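SusD-like protein BACOVA_02651 (Bacteroides ovatus, PDB 5E75) binds polysaccharide at the cell surface and probably captures xyloglucan there before the glycan is transported into the periplasm for degradation. Local coordinates at residues 30-35 against 246-251; 234-239 against 350-355. One frame throughout, in Å; residues are numbered along the deposited sequence.

Contact 1 of 2, residues 30-35 against 246-251; sequences RAWFDY and LAMQWV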
loop_
_atom_site.group_PDB
_atom_site.type_symbol
_atom_site.label_atom_id
_atom_site.label_comp_id
_atom_site.label_asym_id
_atom_site.label_seq_id
_atom_site.Cartn_x
_atom_site.Cartn_y
_atom_site.Cartn_z
ATOM N N ARG A 30 -1.424 -15.590 -6.551
ATOM C CA ARG A 30 -2.154 -16.509 -5.698
ATOM C C ARG A 30 -1.814 -16.342 -4.211
ATOM O O ARG A 30 -2.695 -16.372 -3.353
ATOM C CB ARG A 30 -1.870 -17.945 -6.159
ATOM C CG ARG A 30 -2.588 -19.008 -5.380
ATOM C CD ARG A 30 -2.350 -20.376 -6.011
ATOM N NE ARG A 30 -3.108 -21.407 -5.315
ATOM C CZ ARG A 30 -3.359 -22.618 -5.803
ATOM N NH1 ARG A 30 -2.915 -22.966 -7.005
ATOM N NH2 ARG A 30 -4.063 -23.482 -5.082
ATOM N N ALA A 31 -0.533 -16.176 -3.903
ATOM C CA ALA A 31 -0.107 -16.023 -2.522
ATOM C C ALA A 31 -0.778 -14.852 -1.802
ATOM O O ALA A 31 -1.094 -14.959 -0.620
ATOM C CB ALA A 31 1.385 -15.866 -2.468
ATOM N N TRP A 32 -1.016 -13.770 -2.544
ATOM C CA TRP A 32 -1.541 -12.511 -1.999
ATOM C C TRP A 32 -3.061 -12.405 -2.084
ATOM O O TRP A 32 -3.653 -11.460 -1.554
ATOM C CB TRP A 32 -0.923 -11.338 -2.768
ATOM C CG TRP A 32 0.541 -11.158 -2.522
ATOM C CD1 TRP A 32 1.558 -11.616 -3.307
ATOM C CD2 TRP A 32 1.157 -10.482 -1.415
ATOM N NE1 TRP A 32 2.775 -11.296 -2.741
ATOM C CE2 TRP A 32 2.556 -10.586 -1.588
ATOM C CE3 TRP A 32 0.663 -9.824 -0.287
ATOM C CZ2 TRP A 32 3.465 -10.045 -0.667
ATOM C CZ3 TRP A 32 1.563 -9.286 0.613
ATOM C CH2 TRP A 32 2.945 -9.389 0.413
ATOM N N PHE A 33 -3.698 -13.371 -2.726
ATOM C CA PHE A 33 -5.107 -13.253 -3.077
ATOM C C PHE A 33 -6.024 -12.999 -1.866
ATOM O O PHE A 33 -6.916 -12.146 -1.948
ATOM C CB PHE A 33 -5.566 -14.497 -3.858
ATOM C CG PHE A 33 -6.995 -14.422 -4.312
ATOM C CD1 PHE A 33 -7.339 -13.778 -5.494
ATOM C CD2 PHE A 33 -7.991 -14.990 -3.548
ATOM C CE1 PHE A 33 -8.659 -13.697 -5.894
ATOM C CE2 PHE A 33 -9.318 -14.905 -3.950
ATOM C CZ PHE A 33 -9.641 -14.262 -5.122
ATOM N N ASP A 34 -5.831 -13.697 -0.752
ATOM C CA ASP A 34 -6.754 -13.560 0.378
ATOM C C ASP A 34 -6.690 -12.151 0.952
ATOM O O ASP A 34 -7.651 -11.689 1.548
ATOM C CB ASP A 34 -6.489 -14.564 1.514
ATOM C CG ASP A 34 -6.968 -15.959 1.201
ATOM O OD1 ASP A 34 -7.564 -16.164 0.125
ATOM O OD2 ASP A 34 -6.749 -16.848 2.060
ATOM N N TYR A 35 -5.545 -11.489 0.810
ATOM C CA TYR A 35 -5.397 -10.101 1.259
ATOM C C TYR A 35 -5.973 -9.131 0.235
ATOM O O TYR A 35 -6.796 -8.284 0.585
ATOM C CB TYR A 35 -3.915 -9.812 1.506
ATOM C CG TYR A 35 -3.532 -8.365 1.771
ATOM C CD1 TYR A 35 -4.084 -7.656 2.830
ATOM C CD2 TYR A 35 -2.578 -7.727 0.984
ATOM C CE1 TYR A 35 -3.702 -6.346 3.087
ATOM C CE2 TYR A 35 -2.205 -6.412 1.235
ATOM C CZ TYR A 35 -2.768 -5.738 2.290
ATOM O OH TYR A 35 -2.408 -4.426 2.572
ATOM N N LEU A 246 7.995 -3.447 -7.588
ATOM C CA LEU A 246 7.396 -4.698 -7.150
ATOM C C LEU A 246 5.884 -4.525 -7.149
ATOM O O LEU A 246 5.359 -3.527 -6.641
ATOM C CB LEU A 246 7.891 -5.067 -5.749
ATOM C CG LEU A 246 7.588 -6.482 -5.267
ATOM C CD1 LEU A 246 8.257 -7.520 -6.173
ATOM C CD2 LEU A 246 8.017 -6.681 -3.827
ATOM N N ALA A 247 5.172 -5.497 -7.703
ATOM C CA ALA A 247 3.717 -5.445 -7.766
ATOM C C ALA A 247 3.161 -6.849 -7.827
ATOM O O ALA A 247 3.800 -7.767 -8.369
ATOM C CB ALA A 247 3.257 -4.656 -8.971
ATOM N N MET A 248 1.950 -7.000 -7.299
ATOM C CA MET A 248 1.178 -8.216 -7.492
ATOM C C MET A 248 0.729 -8.280 -8.946
ATOM O O MET A 248 0.210 -7.321 -9.512
ATOM C CB MET A 248 -0.039 -8.244 -6.563
ATOM C CG MET A 248 0.316 -8.021 -5.109
ATOM S SD MET A 248 -1.123 -7.836 -4.040
ATOM C CE MET A 248 -0.395 -6.974 -2.631
ATOM N N GLN A 249 0.951 -9.447 -9.535
ATOM C CA GLN A 249 0.859 -9.662 -10.972
ATOM C C GLN A 249 -0.418 -10.432 -11.312
ATOM O O GLN A 249 -0.417 -11.658 -11.432
ATOM C CB GLN A 249 2.078 -10.447 -11.451
ATOM C CG GLN A 249 3.389 -9.748 -11.170
ATOM C CD GLN A 249 3.562 -8.492 -11.999
ATOM O OE1 GLN A 249 3.228 -8.453 -13.184
ATOM N NE2 GLN A 249 4.100 -7.457 -11.378
ATOM N N TRP A 250 -1.510 -9.707 -11.477
ATOM C CA TRP A 250 -2.799 -10.355 -11.669
ATOM C C TRP A 250 -2.986 -10.871 -13.100
ATOM O O TRP A 250 -2.395 -10.352 -14.048
ATOM C CB TRP A 250 -3.930 -9.419 -11.227
ATOM C CG TRP A 250 -3.764 -9.000 -9.801
ATOM C CD1 TRP A 250 -3.558 -7.735 -9.337
ATOM C CD2 TRP A 250 -3.765 -9.849 -8.647
ATOM N NE1 TRP A 250 -3.436 -7.737 -7.978
ATOM C CE2 TRP A 250 -3.549 -9.020 -7.520
ATOM C CE3 TRP A 250 -3.920 -11.226 -8.453
ATOM C CZ2 TRP A 250 -3.482 -9.525 -6.228
ATOM C CZ3 TRP A 250 -3.858 -11.724 -7.170
ATOM C CH2 TRP A 250 -3.643 -10.878 -6.072
ATOM N N VAL A 251 -3.798 -11.922 -13.219
ATOM C CA VAL A 251 -4.023 -12.629 -14.481
ATOM C C VAL A 251 -5.525 -12.628 -14.761
ATOM O O VAL A 251 -6.221 -13.591 -14.438
ATOM C CB VAL A 251 -3.531 -14.101 -14.420
ATOM C CG1 VAL A 251 -3.667 -14.760 -15.792
ATOM C CG2 VAL A 251 -2.081 -14.189 -13.925
#
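Met248 bridges two indoles, its methyl CE lying 3.6 Å above the plane of the Trp32 ring and its CB over one face of the Trp250 ring, each offset toward the rim. This is a Met-aromatic contact in the SusD fold, joining the turn that leads into helix 33-36 to the end of strand 244-248. The sulfur approaches Trp32 obliquely, with SD 4.6 Å from the centroid of the five-membered ring of Trp32 and 38° off its normal; its closest approach is to Trp32 CB, 3.7 Å from Met248 SD. The Met248 chain is extended beyond CG (chi2 172°, chi3 -159°) and crosses Trp32 at about a right angle. The same CE also meets the edge of the Tyr35 ring, near its plane, while the Tyr35 hydroxyl is hydrogen-bonded to Tyr423. No hydrogen bond links the two segments, and all five touching residues are buried. Helices 70-95 and 103-125 supply further side chains against Trp32. NE1 of Trp250 is hydrogen-bonded to OG1 of Thr355. The far end of this indole reaches the helix, with Trp250 CH2 4.1 Å from Phe33 CA and, at the Phe33 ring edge, Trp250 CZ3 4.4 Å from Phe33 CD1.

Contact 2 of 2, residues 234-239 against 350-355; sequences FKYKNN and NSPLNT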
loop_
_atom_site.group_PDB
_atom_site.type_symbol
_atom_site.label_atom_id
_atom_site.label_comp_id
_atom_site.label_asym_id
_atom_site.label_seq_id
_atom_site.Cartn_x
_atom_site.Cartn_y
_atom_site.Cartn_z
ATOM N N PHE A 234 -1.381 4.138 -13.528
ATOM C CA PHE A 234 -2.597 3.464 -13.083
ATOM C C PHE A 234 -3.472 3.057 -14.253
ATOM O O PHE A 234 -4.691 2.947 -14.135
ATOM C CB PHE A 234 -3.305 4.357 -12.056
ATOM C CG PHE A 234 -2.360 4.897 -11.032
ATOM C CD1 PHE A 234 -1.847 4.074 -10.040
ATOM C CD2 PHE A 234 -1.929 6.207 -11.100
ATOM C CE1 PHE A 234 -0.927 4.563 -9.121
ATOM C CE2 PHE A 234 -1.005 6.694 -10.170
ATOM C CZ PHE A 234 -0.530 5.880 -9.185
ATOM N N LYS A 235 -2.802 2.762 -15.372
ATOM C CA LYS A 235 -3.423 2.218 -16.570
ATOM C C LYS A 235 -2.826 0.843 -16.835
ATOM O O LYS A 235 -1.616 0.638 -16.683
ATOM C CB LYS A 235 -3.159 3.129 -17.762
ATOM C CG LYS A 235 -3.713 4.516 -17.600
ATOM C CD LYS A 235 -3.314 5.432 -18.751
ATOM C CE LYS A 235 -3.643 6.889 -18.453
ATOM N NZ LYS A 235 -3.159 7.791 -19.520
ATOM N N TYR A 236 -3.674 -0.094 -17.227
ATOM C CA TYR A 236 -3.256 -1.481 -17.429
ATOM C C TYR A 236 -2.147 -1.649 -18.480
ATOM O O TYR A 236 -1.261 -2.495 -18.321
ATOM C CB TYR A 236 -4.481 -2.347 -17.758
ATOM C CG TYR A 236 -4.271 -3.381 -18.831
ATOM C CD1 TYR A 236 -3.732 -4.612 -18.535
ATOM C CD2 TYR A 236 -4.638 -3.116 -20.142
ATOM C CE1 TYR A 236 -3.546 -5.567 -19.538
ATOM C CE2 TYR A 236 -4.455 -4.030 -21.131
ATOM C CZ TYR A 236 -3.917 -5.253 -20.832
ATOM O OH TYR A 236 -3.749 -6.157 -21.856
ATOM N N LYS A 237 -2.172 -0.839 -19.534
ATOM C CA LYS A 237 -1.144 -0.938 -20.569
ATOM C C LYS A 237 0.230 -0.638 -20.018
ATOM O O LYS A 237 1.228 -1.000 -20.639
ATOM C CB LYS A 237 -1.426 0.014 -21.730
ATOM C CG LYS A 237 -2.568 -0.399 -22.648
ATOM C CD LYS A 237 -2.275 -1.671 -23.399
ATOM C CE LYS A 237 -3.212 -1.818 -24.591
ATOM N NZ LYS A 237 -3.006 -3.136 -25.259
ATOM N N ASN A 238 0.302 0.023 -18.863
ATOM C CA ASN A 238 1.582 0.357 -18.244
ATOM C C ASN A 238 1.878 -0.471 -17.005
ATOM O O ASN A 238 2.760 -0.107 -16.230
ATOM C CB ASN A 238 1.646 1.847 -17.914
ATOM C CG ASN A 238 1.485 2.705 -19.140
ATOM O OD1 ASN A 238 2.099 2.434 -20.178
ATOM N ND2 ASN A 238 0.624 3.708 -19.061
ATOM N N ASN A 239 1.188 -1.599 -16.828
ATOM C CA ASN A 239 1.598 -2.550 -15.804
ATOM C C ASN A 239 3.089 -2.826 -16.026
ATOM O O ASN A 239 3.542 -2.957 -17.170
ATOM C CB ASN A 239 0.836 -3.875 -15.925
ATOM C CG ASN A 239 -0.545 -3.852 -15.277
ATOM O OD1 ASN A 239 -0.884 -2.977 -14.474
ATOM N ND2 ASN A 239 -1.341 -4.846 -15.618
ATOM N N ASN A 350 -13.188 -8.107 -11.485
ATOM C CA ASN A 350 -12.022 -8.516 -12.268
ATOM C C ASN A 350 -11.372 -7.317 -12.940
ATOM O O ASN A 350 -11.814 -6.855 -14.003
ATOM C CB ASN A 350 -12.411 -9.568 -13.306
ATOM C CG ASN A 350 -11.222 -10.347 -13.808
ATOM O OD1 ASN A 350 -10.088 -9.890 -13.715
ATOM N ND2 ASN A 350 -11.468 -11.543 -14.329
ATOM N N SER A 351 -10.332 -6.804 -12.291
ATOM C CA SER A 351 -9.587 -5.649 -12.775
ATOM C C SER A 351 -8.285 -6.097 -13.419
ATOM O O SER A 351 -7.628 -6.997 -12.900
ATOM C CB SER A 351 -9.223 -4.731 -11.612
ATOM O OG SER A 351 -8.327 -3.726 -12.042
ATOM N N PRO A 352 -7.888 -5.445 -14.516
ATOM C CA PRO A 352 -6.624 -5.758 -15.189
ATOM C C PRO A 352 -5.400 -5.070 -14.573
ATOM O O PRO A 352 -4.277 -5.298 -15.023
ATOM C CB PRO A 352 -6.869 -5.221 -16.599
ATOM C CG PRO A 352 -7.712 -4.050 -16.394
ATOM C CD PRO A 352 -8.650 -4.424 -15.257
ATOM N N LEU A 353 -5.598 -4.244 -13.557
ATOM C CA LEU A 353 -4.478 -3.539 -12.962
ATOM C C LEU A 353 -3.699 -4.401 -11.996
ATOM O O LEU A 353 -4.271 -5.172 -11.214
ATOM C CB LEU A 353 -4.980 -2.304 -12.220
ATOM C CG LEU A 353 -5.753 -1.313 -13.079
ATOM C CD1 LEU A 353 -6.318 -0.238 -12.193
ATOM C CD2 LEU A 353 -4.872 -0.697 -14.150
ATOM N N ASN A 354 -2.377 -4.274 -12.045
ATOM C CA ASN A 354 -1.559 -4.831 -10.988
ATOM C C ASN A 354 -1.796 -4.073 -9.681
ATOM O O ASN A 354 -2.336 -2.943 -9.696
ATOM C CB ASN A 354 -0.074 -4.743 -11.356
ATOM C CG ASN A 354 0.355 -5.799 -12.354
ATOM O OD1 ASN A 354 -0.368 -6.759 -12.624
ATOM N ND2 ASN A 354 1.540 -5.623 -12.900
ATOM N N THR A 355 -1.395 -4.674 -8.560
ATOM C CA THR A 355 -1.444 -3.983 -7.266
ATOM C C THR A 355 -0.019 -3.645 -6.850
ATOM O O THR A 355 0.790 -4.519 -6.588
ATOM C CB THR A 355 -2.083 -4.860 -6.170
ATOM O OG1 THR A 355 -3.406 -5.238 -6.567
ATOM C CG2 THR A 355 -2.167 -4.126 -4.841
#
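An ST turn shapes one side of this loop-to-loop contact, in which the chain between helix 205-221 and strand 244-248 of the SusD fold is clipped to the approach to strand 355-359. In the turn, Ser351 OG accepts the backbone N-H of Leu353 at 3.2 Å. The link across the segments is made by the Asn239 carboxamide, which serves the backbone at two points. Its ND2 donates to Pro352 O at 3.0 Å, nearly in line with the carbonyl (C=O...N angle 158°) and in its plane; the acceptor also lies close to the amide plane of Asn239. In return, Asn239 OD1 receives the N-H of Asn354 over 3.1 Å, almost straight at the hydrogen (173°), but with the donor above the plane of the Asn239 carbonyl. Both ends of the amide are therefore held, which fixes its rotation and tells oxygen from nitrogen. Against this group lies a second amide: the Asn354 carboxamide stacks on that of Asn239 with the planes 4° apart and the two CG atoms of Asn239 and Asn354 separated by 3.6 Å. Each asparagine has CG anti to its carbonyl carbon and beside its backbone N. Beyond the amides, the Tyr236 and Pro352 side chains cross at about a right angle, with Tyr236 CD1 3.7 Å from Pro352 CB, while Pro352 O sits at the edge of the aromatic ring. The Tyr236 hydroxyl is hydrogen-bonded to Asp343 OD2 and Lys345 NZ. Leu353 turns one branch into the bend of the opposite loop, bringing CD2 of Leu353 to 3.4 Å from the backbone N of Tyr236 and 3.6 Å from Phe234 O.

In the fold
The two contacts lie about 12 Å apart between centres, and their segments alternate along the chain: 30-35, 234-239, 246-251, 350-355. They meet through the antiparallel pair of strands 244-248 and 355-359. Met248 N to Thr355 O, 2.8 Å, is a probable hydrogen bond of this pair, and Met248 O packs against Asn354 CB at 3.2 Å. Contact 1 ties the strand pair to the N-terminal, starch-binding-associated part of the chain, whereas both segments of contact 2 belong to the SusD family part. Contact 1 joins regions 211 residues apart and contact 2 regions 111 apart, within a largely helical, polysaccharide-binding protein.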